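Local atomic coordinates of metallo-beta-lactamase family protein (Thermus thermophilus, PDB entry 2ZO4), a protein that is a zinc-binding member of the metallo-beta-lactamase superfamily and probably acts as a hydrolase, though its natural substrate is not established. Residues Y25-A30 / A159-R164; V13-P18 / T38-R43; P265-E270 / P311-R316; W114-D119 / V200-Y205. One frame throughout, in Å; residues are numbered along the deposited sequence.

Interaction 1 of 4, residues Y25-A30 / A159-R164; sequences YLLQGA and AGKRLR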
# COMPACT_ATOMS: atom_id res chain seq x y z
N TYR A 25 13.96 -1.23 0.57
CA TYR A 25 14.97 -1.01 1.60
C TYR A 25 15.72 -2.30 1.91
O TYR A 25 15.12 -3.31 2.28
CB TYR A 25 14.34 -0.37 2.85
CG TYR A 25 13.74 0.98 2.52
CD1 TYR A 25 14.53 2.13 2.54
CD2 TYR A 25 12.40 1.11 2.15
CE1 TYR A 25 14.00 3.37 2.20
CE2 TYR A 25 11.87 2.35 1.81
CZ TYR A 25 12.68 3.47 1.84
OH TYR A 25 12.16 4.70 1.51
N LEU A 26 17.04 -2.25 1.72
CA LEU A 26 17.92 -3.39 1.93
C LEU A 26 18.58 -3.29 3.30
O LEU A 26 19.17 -2.26 3.65
CB LEU A 26 18.99 -3.42 0.82
CG LEU A 26 19.96 -4.60 0.58
CD1 LEU A 26 20.94 -4.84 1.72
CD2 LEU A 26 19.21 -5.88 0.24
N LEU A 27 18.45 -4.36 4.09
CA LEU A 27 19.10 -4.44 5.39
C LEU A 27 20.17 -5.52 5.36
O LEU A 27 19.89 -6.65 4.99
CB LEU A 27 18.08 -4.73 6.50
CG LEU A 27 17.15 -3.62 6.99
CD1 LEU A 27 16.06 -3.30 5.99
CD2 LEU A 27 16.53 -4.00 8.32
N GLN A 28 21.39 -5.14 5.72
CA GLN A 28 22.50 -6.09 5.79
C GLN A 28 23.21 -5.95 7.14
O GLN A 28 23.45 -4.84 7.60
CB GLN A 28 23.48 -5.86 4.63
CG GLN A 28 24.62 -6.88 4.53
CD GLN A 28 25.58 -6.57 3.39
OE1 GLN A 28 25.76 -5.41 3.02
NE2 GLN A 28 26.20 -7.60 2.84
N GLY A 29 23.53 -7.08 7.76
CA GLY A 29 24.22 -7.08 9.05
C GLY A 29 24.07 -8.41 9.76
O GLY A 29 23.14 -9.17 9.48
N ALA A 30 25.00 -8.68 10.67
CA ALA A 30 25.03 -9.93 11.45
C ALA A 30 24.94 -11.18 10.56
O ALA A 30 24.38 -12.20 10.96
CB ALA A 30 23.92 -9.93 12.52
N ALA A 159 18.81 -8.67 10.42
CA ALA A 159 20.10 -8.12 9.98
C ALA A 159 20.75 -7.19 11.01
O ALA A 159 21.26 -6.13 10.67
CB ALA A 159 19.95 -7.42 8.62
N GLY A 160 20.71 -7.59 12.28
CA GLY A 160 21.32 -6.81 13.35
C GLY A 160 20.46 -5.68 13.87
O GLY A 160 20.80 -5.03 14.87
N LYS A 161 19.33 -5.43 13.21
CA LYS A 161 18.39 -4.40 13.64
C LYS A 161 17.12 -5.00 14.25
O LYS A 161 16.80 -6.17 14.03
CB LYS A 161 18.07 -3.45 12.48
CG LYS A 161 19.21 -2.47 12.19
CD LYS A 161 19.09 -1.83 10.83
CE LYS A 161 20.20 -0.80 10.60
NZ LYS A 161 21.56 -1.40 10.61
N ARG A 162 16.43 -4.19 15.05
CA ARG A 162 15.18 -4.61 15.68
C ARG A 162 14.03 -3.76 15.15
O ARG A 162 14.01 -2.54 15.33
CB ARG A 162 15.28 -4.52 17.20
CG ARG A 162 14.17 -5.28 17.92
CD ARG A 162 14.53 -5.57 19.37
NE ARG A 162 13.35 -5.96 20.13
CZ ARG A 162 13.05 -7.20 20.51
NH1 ARG A 162 13.87 -8.21 20.23
NH2 ARG A 162 11.94 -7.43 21.19
N LEU A 163 13.09 -4.43 14.50
CA LEU A 163 11.99 -3.77 13.79
C LEU A 163 10.66 -4.06 14.46
O LEU A 163 10.33 -5.22 14.69
CB LEU A 163 11.95 -4.25 12.33
CG LEU A 163 12.99 -3.72 11.34
CD1 LEU A 163 14.39 -4.23 11.63
CD2 LEU A 163 12.57 -4.11 9.93
N ARG A 164 9.90 -3.01 14.76
CA ARG A 164 8.57 -3.17 15.32
C ARG A 164 7.54 -3.15 14.19
O ARG A 164 7.50 -2.21 13.39
CB ARG A 164 8.26 -2.06 16.33
CG ARG A 164 6.92 -2.21 17.05
CD ARG A 164 6.94 -3.31 18.10
NE ARG A 164 7.87 -3.00 19.18
CZ ARG A 164 8.21 -3.83 20.17
NH1 ARG A 164 7.68 -5.05 20.24
NH2 ARG A 164 9.07 -3.44 21.10
O HOH W 1 21.30 -3.79 9.17

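Interaction 2 of 4, residues V13-P18 / T38-R43; sequences VPIPYP and TALGTR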
# COMPACT_ATOMS: atom_id res chain seq x y z
N VAL A 13 13.39 1.69 -7.53
CA VAL A 13 13.16 0.77 -8.64
C VAL A 13 12.03 1.29 -9.54
O VAL A 13 10.98 1.68 -9.03
CB VAL A 13 12.84 -0.67 -8.12
CG1 VAL A 13 12.50 -1.61 -9.26
CG2 VAL A 13 14.00 -1.22 -7.32
N PRO A 14 12.24 1.31 -10.87
CA PRO A 14 11.20 1.76 -11.81
C PRO A 14 9.99 0.83 -11.86
O PRO A 14 10.15 -0.39 -11.85
CB PRO A 14 11.91 1.79 -13.17
CG PRO A 14 13.38 1.71 -12.85
CD PRO A 14 13.47 0.93 -11.59
N ILE A 15 8.80 1.41 -11.92
CA ILE A 15 7.55 0.66 -11.98
C ILE A 15 6.63 1.22 -13.08
O ILE A 15 6.59 2.43 -13.30
CB ILE A 15 6.80 0.61 -10.61
CG1 ILE A 15 6.53 2.02 -10.06
CG2 ILE A 15 7.58 -0.24 -9.61
CD1 ILE A 15 5.55 2.07 -8.89
N PRO A 16 5.90 0.33 -13.79
CA PRO A 16 5.07 0.76 -14.92
C PRO A 16 3.72 1.36 -14.49
O PRO A 16 2.70 1.10 -15.14
CB PRO A 16 4.87 -0.54 -15.70
CG PRO A 16 4.88 -1.60 -14.66
CD PRO A 16 5.83 -1.13 -13.58
N TYR A 17 3.74 2.15 -13.42
CA TYR A 17 2.54 2.79 -12.88
C TYR A 17 2.78 4.29 -12.66
O TYR A 17 3.94 4.71 -12.59
CB TYR A 17 2.10 2.09 -11.58
CG TYR A 17 1.86 0.61 -11.77
CD1 TYR A 17 0.74 0.16 -12.47
CD2 TYR A 17 2.77 -0.33 -11.28
CE1 TYR A 17 0.52 -1.20 -12.66
CE2 TYR A 17 2.56 -1.69 -11.47
CZ TYR A 17 1.43 -2.12 -12.16
OH TYR A 17 1.21 -3.46 -12.36
N PRO A 18 1.70 5.10 -12.59
CA PRO A 18 1.83 6.56 -12.44
C PRO A 18 2.78 7.04 -11.34
O PRO A 18 3.32 8.14 -11.44
CB PRO A 18 0.39 7.02 -12.15
CG PRO A 18 -0.44 5.78 -12.01
CD PRO A 18 0.29 4.68 -12.70
N THR A 38 9.74 -5.57 -2.74
CA THR A 38 10.42 -6.37 -3.77
C THR A 38 10.23 -5.91 -5.22
O THR A 38 10.74 -6.57 -6.13
CB THR A 38 9.98 -7.86 -3.72
OG1 THR A 38 8.57 -7.95 -3.99
CG2 THR A 38 10.29 -8.49 -2.39
N ALA A 39 9.52 -4.81 -5.43
CA ALA A 39 9.09 -4.40 -6.78
C ALA A 39 8.29 -5.52 -7.46
O ALA A 39 7.52 -6.22 -6.81
CB ALA A 39 10.28 -3.94 -7.63
N LEU A 40 8.50 -5.70 -8.77
CA LEU A 40 7.68 -6.64 -9.55
C LEU A 40 8.39 -7.13 -10.80
O LEU A 40 9.47 -6.65 -11.15
CB LEU A 40 6.32 -6.00 -9.90
CG LEU A 40 6.21 -4.96 -11.02
CD1 LEU A 40 4.75 -4.60 -11.24
CD2 LEU A 40 7.05 -3.71 -10.75
N GLY A 41 7.77 -8.10 -11.48
CA GLY A 41 8.39 -8.81 -12.59
C GLY A 41 8.30 -8.12 -13.93
O GLY A 41 7.55 -8.54 -14.81
N THR A 42 9.07 -7.05 -14.09
CA THR A 42 9.34 -6.47 -15.40
C THR A 42 10.83 -6.58 -15.60
O THR A 42 11.57 -6.73 -14.63
CB THR A 42 8.90 -4.99 -15.53
OG1 THR A 42 9.75 -4.15 -14.72
CG2 THR A 42 7.45 -4.79 -15.12
N ARG A 43 11.28 -6.51 -16.85
CA ARG A 43 12.71 -6.53 -17.16
C ARG A 43 13.43 -5.33 -16.54
O ARG A 43 14.52 -5.47 -15.97
CB ARG A 43 12.94 -6.57 -18.68
O HOH W 2 9.24 -1.50 -14.12

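Interaction 3 of 4, residues P265-E270 / P311-R316; sequences PKTAWE and PYRYFR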
# COMPACT_ATOMS: atom_id res chain seq x y z
N PRO A 265 -27.91 13.75 -7.49
CA PRO A 265 -27.56 12.32 -7.46
C PRO A 265 -26.51 11.95 -8.52
O PRO A 265 -26.70 12.24 -9.71
CB PRO A 265 -28.89 11.62 -7.75
CG PRO A 265 -29.93 12.60 -7.36
CD PRO A 265 -29.36 13.94 -7.73
N LYS A 266 -25.42 11.33 -8.07
CA LYS A 266 -24.30 10.98 -8.95
C LYS A 266 -23.69 9.62 -8.61
O LYS A 266 -23.74 9.17 -7.46
CB LYS A 266 -23.21 12.06 -8.89
CG LYS A 266 -23.60 13.40 -9.53
CD LYS A 266 -22.43 14.36 -9.54
CE LYS A 266 -22.83 15.71 -10.13
NZ LYS A 266 -21.68 16.66 -10.10
N THR A 267 -23.11 8.98 -9.62
CA THR A 267 -22.43 7.69 -9.44
C THR A 267 -20.98 7.93 -9.04
O THR A 267 -20.42 8.99 -9.31
CB THR A 267 -22.45 6.86 -10.73
OG1 THR A 267 -21.55 7.44 -11.69
CG2 THR A 267 -23.86 6.79 -11.33
N ALA A 268 -20.36 6.92 -8.42
CA ALA A 268 -18.95 7.00 -8.04
C ALA A 268 -18.02 7.21 -9.23
O ALA A 268 -16.98 7.87 -9.11
CB ALA A 268 -18.55 5.76 -7.26
N TRP A 269 -18.38 6.67 -10.39
CA TRP A 269 -17.57 6.85 -11.59
C TRP A 269 -17.50 8.30 -12.05
O TRP A 269 -16.41 8.83 -12.27
CB TRP A 269 -18.04 5.95 -12.74
CG TRP A 269 -17.35 6.26 -14.03
CD1 TRP A 269 -17.87 6.95 -15.09
CD2 TRP A 269 -16.00 5.93 -14.38
NE1 TRP A 269 -16.93 7.05 -16.09
CE2 TRP A 269 -15.77 6.44 -15.68
CE3 TRP A 269 -14.96 5.25 -13.73
CZ2 TRP A 269 -14.55 6.28 -16.35
CZ3 TRP A 269 -13.75 5.09 -14.39
CH2 TRP A 269 -13.55 5.61 -15.69
N GLU A 270 -18.66 8.95 -12.20
CA GLU A 270 -18.70 10.34 -12.65
C GLU A 270 -18.08 11.29 -11.62
O GLU A 270 -17.43 12.28 -11.98
CB GLU A 270 -20.11 10.78 -13.05
CG GLU A 270 -21.11 10.98 -11.91
CD GLU A 270 -22.46 11.47 -12.40
OE1 GLU A 270 -23.43 10.69 -12.32
OE2 GLU A 270 -22.54 12.63 -12.88
N PRO A 311 -28.49 0.39 -9.82
CA PRO A 311 -27.21 1.10 -9.91
C PRO A 311 -27.10 2.25 -8.92
O PRO A 311 -28.00 3.10 -8.85
CB PRO A 311 -27.20 1.65 -11.35
CG PRO A 311 -28.10 0.74 -12.09
CD PRO A 311 -29.18 0.36 -11.12
N TYR A 312 -26.01 2.28 -8.16
CA TYR A 312 -25.86 3.22 -7.06
C TYR A 312 -25.65 4.66 -7.54
O TYR A 312 -24.76 4.95 -8.33
CB TYR A 312 -24.71 2.81 -6.13
CG TYR A 312 -24.85 1.43 -5.53
CD1 TYR A 312 -23.95 0.42 -5.86
CD2 TYR A 312 -25.87 1.14 -4.62
CE1 TYR A 312 -24.06 -0.85 -5.30
CE2 TYR A 312 -25.99 -0.13 -4.06
CZ TYR A 312 -25.08 -1.12 -4.41
OH TYR A 312 -25.18 -2.37 -3.88
N ARG A 313 -26.51 5.55 -7.05
CA ARG A 313 -26.37 6.98 -7.24
C ARG A 313 -26.40 7.60 -5.85
O ARG A 313 -27.35 7.39 -5.09
CB ARG A 313 -27.50 7.54 -8.12
CG ARG A 313 -27.57 6.94 -9.53
CD ARG A 313 -28.47 7.76 -10.48
NE ARG A 313 -27.89 9.06 -10.82
CZ ARG A 313 -27.06 9.29 -11.84
NH1 ARG A 313 -26.70 8.30 -12.65
NH2 ARG A 313 -26.59 10.51 -12.05
N TYR A 314 -25.35 8.33 -5.50
CA TYR A 314 -25.21 8.94 -4.18
C TYR A 314 -25.76 10.37 -4.17
O TYR A 314 -25.68 11.08 -5.17
CB TYR A 314 -23.75 8.93 -3.73
CG TYR A 314 -23.21 7.56 -3.36
CD1 TYR A 314 -23.03 7.21 -2.02
CD2 TYR A 314 -22.86 6.63 -4.34
CE1 TYR A 314 -22.53 5.96 -1.66
CE2 TYR A 314 -22.36 5.37 -4.00
CZ TYR A 314 -22.20 5.04 -2.65
OH TYR A 314 -21.70 3.81 -2.30
N PHE A 315 -26.31 10.78 -3.04
CA PHE A 315 -26.83 12.14 -2.88
C PHE A 315 -26.47 12.71 -1.51
O PHE A 315 -26.29 11.96 -0.54
CB PHE A 315 -28.35 12.18 -3.08
CG PHE A 315 -29.10 11.20 -2.23
CD1 PHE A 315 -29.44 9.94 -2.72
CD2 PHE A 315 -29.47 11.53 -0.93
CE1 PHE A 315 -30.13 9.03 -1.92
CE2 PHE A 315 -30.16 10.62 -0.13
CZ PHE A 315 -30.49 9.37 -0.62
N ARG A 316 -26.36 14.03 -1.43
CA ARG A 316 -26.08 14.72 -0.18
C ARG A 316 -27.40 15.00 0.53
O ARG A 316 -28.32 15.57 -0.06
CB ARG A 316 -25.35 16.04 -0.45
CG ARG A 316 -24.64 16.63 0.75
CD ARG A 316 -24.48 18.15 0.66
NE ARG A 316 -24.07 18.61 -0.67
CZ ARG A 316 -24.70 19.55 -1.38
NH1 ARG A 316 -25.78 20.15 -0.89
NH2 ARG A 316 -24.25 19.90 -2.57
O HOH W 3 -22.17 4.97 -7.40

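Interaction 4 of 4, residues W114-D119 / V200-Y205; sequences WRLFLD and VGLWAY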
# COMPACT_ATOMS: atom_id res chain seq x y z
N TRP A 114 -15.60 -6.65 -10.70
CA TRP A 114 -16.24 -6.08 -11.89
C TRP A 114 -17.60 -5.49 -11.56
O TRP A 114 -17.92 -4.38 -12.01
CB TRP A 114 -16.37 -7.11 -13.02
CG TRP A 114 -15.11 -7.87 -13.38
CD1 TRP A 114 -15.02 -9.18 -13.73
CD2 TRP A 114 -13.76 -7.36 -13.40
NE1 TRP A 114 -13.71 -9.52 -13.98
CE2 TRP A 114 -12.92 -8.42 -13.78
CE3 TRP A 114 -13.19 -6.10 -13.14
CZ2 TRP A 114 -11.53 -8.28 -13.91
CZ3 TRP A 114 -11.81 -5.96 -13.27
CH2 TRP A 114 -11.00 -7.04 -13.65
N ARG A 115 -18.39 -6.23 -10.79
CA ARG A 115 -19.72 -5.77 -10.35
C ARG A 115 -19.65 -4.46 -9.56
O ARG A 115 -20.51 -3.60 -9.72
CB ARG A 115 -20.42 -6.86 -9.53
N LEU A 116 -18.62 -4.32 -8.72
CA LEU A 116 -18.41 -3.09 -7.96
C LEU A 116 -18.24 -1.88 -8.89
O LEU A 116 -18.79 -0.81 -8.63
CB LEU A 116 -17.21 -3.22 -7.01
CG LEU A 116 -17.09 -2.24 -5.84
CD1 LEU A 116 -18.28 -2.34 -4.89
CD2 LEU A 116 -15.79 -2.46 -5.09
N PHE A 117 -17.47 -2.07 -9.96
CA PHE A 117 -17.32 -1.04 -10.99
C PHE A 117 -18.66 -0.74 -11.66
O PHE A 117 -19.08 0.42 -11.73
CB PHE A 117 -16.29 -1.47 -12.05
CG PHE A 117 -14.86 -1.37 -11.60
CD1 PHE A 117 -14.25 -0.13 -11.45
CD2 PHE A 117 -14.12 -2.52 -11.36
CE1 PHE A 117 -12.92 -0.04 -11.04
CE2 PHE A 117 -12.79 -2.44 -10.95
CZ PHE A 117 -12.19 -1.20 -10.79
N LEU A 118 -19.33 -1.80 -12.11
CA LEU A 118 -20.57 -1.70 -12.90
C LEU A 118 -21.75 -1.10 -12.12
O LEU A 118 -22.47 -0.26 -12.65
CB LEU A 118 -20.96 -3.07 -13.44
N ASP A 119 -21.92 -1.54 -10.88
CA ASP A 119 -22.99 -1.03 -10.01
C ASP A 119 -22.80 0.44 -9.66
O ASP A 119 -23.77 1.14 -9.37
CB ASP A 119 -23.07 -1.86 -8.72
CG ASP A 119 -23.54 -3.28 -8.97
OD1 ASP A 119 -24.22 -3.52 -9.99
OD2 ASP A 119 -23.24 -4.15 -8.13
N VAL A 200 -6.35 5.47 -0.90
CA VAL A 200 -7.21 4.77 0.04
C VAL A 200 -8.41 4.27 -0.76
O VAL A 200 -9.41 4.97 -0.92
CB VAL A 200 -7.60 5.65 1.27
CG1 VAL A 200 -8.34 6.92 0.86
CG2 VAL A 200 -8.42 4.84 2.26
N GLY A 201 -8.28 3.06 -1.30
CA GLY A 201 -9.28 2.52 -2.21
C GLY A 201 -10.19 1.49 -1.58
O GLY A 201 -9.76 0.70 -0.74
N LEU A 202 -11.45 1.50 -2.01
CA LEU A 202 -12.40 0.46 -1.63
C LEU A 202 -12.50 -0.54 -2.78
O LEU A 202 -13.00 -0.22 -3.86
CB LEU A 202 -13.78 1.06 -1.31
CG LEU A 202 -14.74 0.19 -0.48
CD1 LEU A 202 -15.64 1.06 0.39
CD2 LEU A 202 -15.57 -0.75 -1.36
N TRP A 203 -11.98 -1.74 -2.54
CA TRP A 203 -12.02 -2.83 -3.51
C TRP A 203 -12.94 -3.93 -3.01
O TRP A 203 -13.48 -3.85 -1.90
CB TRP A 203 -10.60 -3.37 -3.76
CG TRP A 203 -9.58 -2.29 -4.03
CD1 TRP A 203 -8.75 -1.71 -3.12
CD2 TRP A 203 -9.30 -1.66 -5.29
NE1 TRP A 203 -7.96 -0.76 -3.73
CE2 TRP A 203 -8.28 -0.71 -5.06
CE3 TRP A 203 -9.81 -1.81 -6.59
CZ2 TRP A 203 -7.76 0.09 -6.08
CZ3 TRP A 203 -9.29 -1.01 -7.60
CH2 TRP A 203 -8.28 -0.07 -7.34
N ALA A 204 -13.14 -4.97 -3.82
CA ALA A 204 -14.01 -6.09 -3.46
C ALA A 204 -13.56 -6.87 -2.21
O ALA A 204 -14.38 -7.47 -1.53
CB ALA A 204 -14.17 -7.03 -4.66
N TYR A 205 -12.26 -6.83 -1.92
CA TYR A 205 -11.69 -7.59 -0.80
C TYR A 205 -11.39 -6.75 0.44
O TYR A 205 -10.92 -7.27 1.45
CB TYR A 205 -10.41 -8.32 -1.24
CG TYR A 205 -9.35 -7.43 -1.87
CD1 TYR A 205 -8.50 -6.65 -1.08
CD2 TYR A 205 -9.20 -7.38 -3.26
CE1 TYR A 205 -7.54 -5.82 -1.67
CE2 TYR A 205 -8.24 -6.56 -3.85
CZ TYR A 205 -7.41 -5.79 -3.05
OH TYR A 205 -6.45 -4.99 -3.63

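Interaction 1 of 4, residues Y25-A30 / A159-R164
Leu27 of strand 21-29 meets Ala159 and Leu163 where the two sheets of the metallo-beta-lactamase fold, an alpha-beta/beta-alpha sandwich, face each other. No direct hydrogen bond crosses between these two segments; they meet here through packing and a shared water. The CB of Leu27 lies 3.9 Å from CB of Ala159. Its CG stands beside the backbone N and anti to the carbonyl carbon (chi1 -76°), and the branch beyond reaches toward Leu163, tip to tip, with Leu27 CD2 3.9 Å from Leu163 CD1. The Leu27 side chain also passes obliquely across that of Lys161, CD2 coming near CD. Strands 8-14 and 32-36 flank Leu27, whose backbone is hydrogen-bonded to Ala34.

At Gln28 the CB points away, and it is the carbonyl oxygen that comes within hydrogen-bonding distance of the water. Gly29 follows, lying against the tight turn of Ala159 and Gly160 that leads from strand 155-158 into strand 161-167. Having no side chain, it lets the two backbones close up in a reciprocal pair of CA-H...O contacts, with Ala159 CA 3.3 Å from Gly29 O and Gly29 CA 3.5 Å from Ala159 O. Ala30, past the strand end, rests its CB on Gly160.

The water binds both sides. Lys161, its chain bent at the end (chi4 63°), donates to it from NZ over 2.8 Å and also bonds Pro6 O; the water oxygen lies 2.9 Å from Gln28 O and 2.8 Å from Ala159 O.

Interaction 2 of 4, residues V13-P18 / T38-R43
Leu40 is the bump of this contact, and Ile15, Pro16 and Tyr17 form the hollow that receives it. Its two methyls divide the work. CD2 enters between Ile15 and Pro16, 3.7 Å from Ile15 CG2 and 4.0 Å from Pro16 CD; the leucine crosses the isoleucine at about a right angle but meets the proline tip to tip. CD1 instead lies at the edge of the Tyr17 ring, near its plane, 3.6 Å from Tyr17 CE2. Both methyls branch from a CG held between the backbone N and carbonyl carbon of Leu40 (chi1 77°), the crowded position. The tyrosine ring is backed on one face by its own neighbour, Pro16 CG, offset toward the rim, while its hydroxyl is bonded to Thr137 and Arg140.

Smaller contacts flank this fit. On the strand side, Val13 CG1 presses on Ala39 CB at 3.6 Å. On the other, Pro16 CG touches Thr42 CG2 tip to tip at 4.1 Å. An inverse gamma turn centred on Gly41 joins Leu40 to Thr42, closed by a bond from Thr42 N to Leu40 O. Thr42 OG1 caps helix 43-55 by bonding Ala45 N, and a water 2.8 Å from that OG1 donates to Pro14 O over 2.7 Å.

The contact thus joins the end of edge strand 8-14 to the connection between strand 32-36 and helix 43-55. Ile15 also approaches the zinc ligands Asp74 and His233, about 4 Å between side chains, while Val13 and Ala39 share Val22 of strand 21-29 as a neighbour.

Interaction 3 of 4, residues P265-E270 / P311-R316
Lys266 and Tyr314 exchange both backbone hydrogen bonds of a single antiparallel bridge: Lys266 N gives to Tyr314 O over 2.9 Å, and Tyr314 N gives to Lys266 O over 2.7 Å. Beside them, Pro265 CA makes a CA-H...O contact with Tyr314 O. Next to this bridge, Arg313 NH2 donates to Pro265 O at 2.9 Å, coming from above the carbonyl plane (38° out of it). The same nitrogen forms a salt bridge with Glu270 OE1 at 3.2 Å, the carboxylate and guanidinium planes standing 72° apart. One NH2 group therefore serves two oxygens; the arginine chain bends at chi3 (69°), which sets NE near Pro265 O.

Glu270 OE1 is shared as well, because it accepts from Thr267 N at 3.2 Å. With the weak return bond from Glu270 N to Thr267 OG1, this makes a capping box at the start of helix 268-275. A water accepts from Ala268 N and donates to Tyr312 O.

Packing completes the contact. Thr267 CG2 lies 3.5 Å from Arg313 NH1, and Pro265 CB approaches Arg313 NE.

The arrangement is consistent with a winged helix: a short extended segment before helix 268-275 pairs with the second strand of the hairpin 305-308/313-316. Tyr314 packs on helix 286-301, where its hydroxyl bonds Glu297, and Tyr312 stacks on His120, near helix 110-119.

Interaction 4 of 4, residues W114-D119 / V200-Y205
Phe117 and Trp203 meet at their ring corners, Phe117 CZ 4.3 Å from Trp203 CZ3. The phenylalanine atom lies at the edge of the indole, near its plane, whereas the indole approaches the phenylalanine ring obliquely; the two do not lie face on face. Phe117 also meets the ring of Phe289, their planes at about 30°. On the other segment, Trp203 CB sits over one face of the Tyr205 ring, 3.9 Å above its plane and offset toward the rim.

Beside the aromatic pair, Leu116 has the largest share of the contact. Its CG is anti to the backbone N (chi1 -161°), and the CD2 methyl rests against the backbone of the facing loop, 3.8 Å from both Leu202 O and Trp203 C and 3.9 Å from Ala204 N. Leu202 CD2 adds a methyl-to-methyl touch on Leu116 CD2 at 4.1 Å. No hydrogen bond joins the two segments, which meet by van der Waals packing.

Trp203 brings the contact near the metal centre of the metallo-beta-lactamase fold: its side chain is about 5 Å from that of the zinc ligand His72. Helix 110-119 here faces the loop running from strand 185-189 to helix 210-222, and helix 286-301 touches both: Leu293 packs on Leu116, Ala290 on Trp203, and Leu202 is bonded through its backbone to Ala290.

In the fold
The four contacts spread from one side of the molecule to the other, with the zinc site between. Interactions 1 and 2 share one sheet, through the neighbouring strands 21-29 and 8-14, yet their centres are 24 Å apart. Interactions 3 and 4 are closer, 14 Å between centres, and touch: Tyr312 N lies 2.8 Å from Asp119 O, a probable hydrogen bond tying the C-terminal hairpin to helix 110-119. Interactions 1 and 3 lie 48 Å apart, centre to centre, on opposite sides of the chain's centre. Two contacts approach the metals: the side chain of Ile15 in interaction 2 is about 6 Å from a zinc ion, that of Trp203 in interaction 4 about 9 Å.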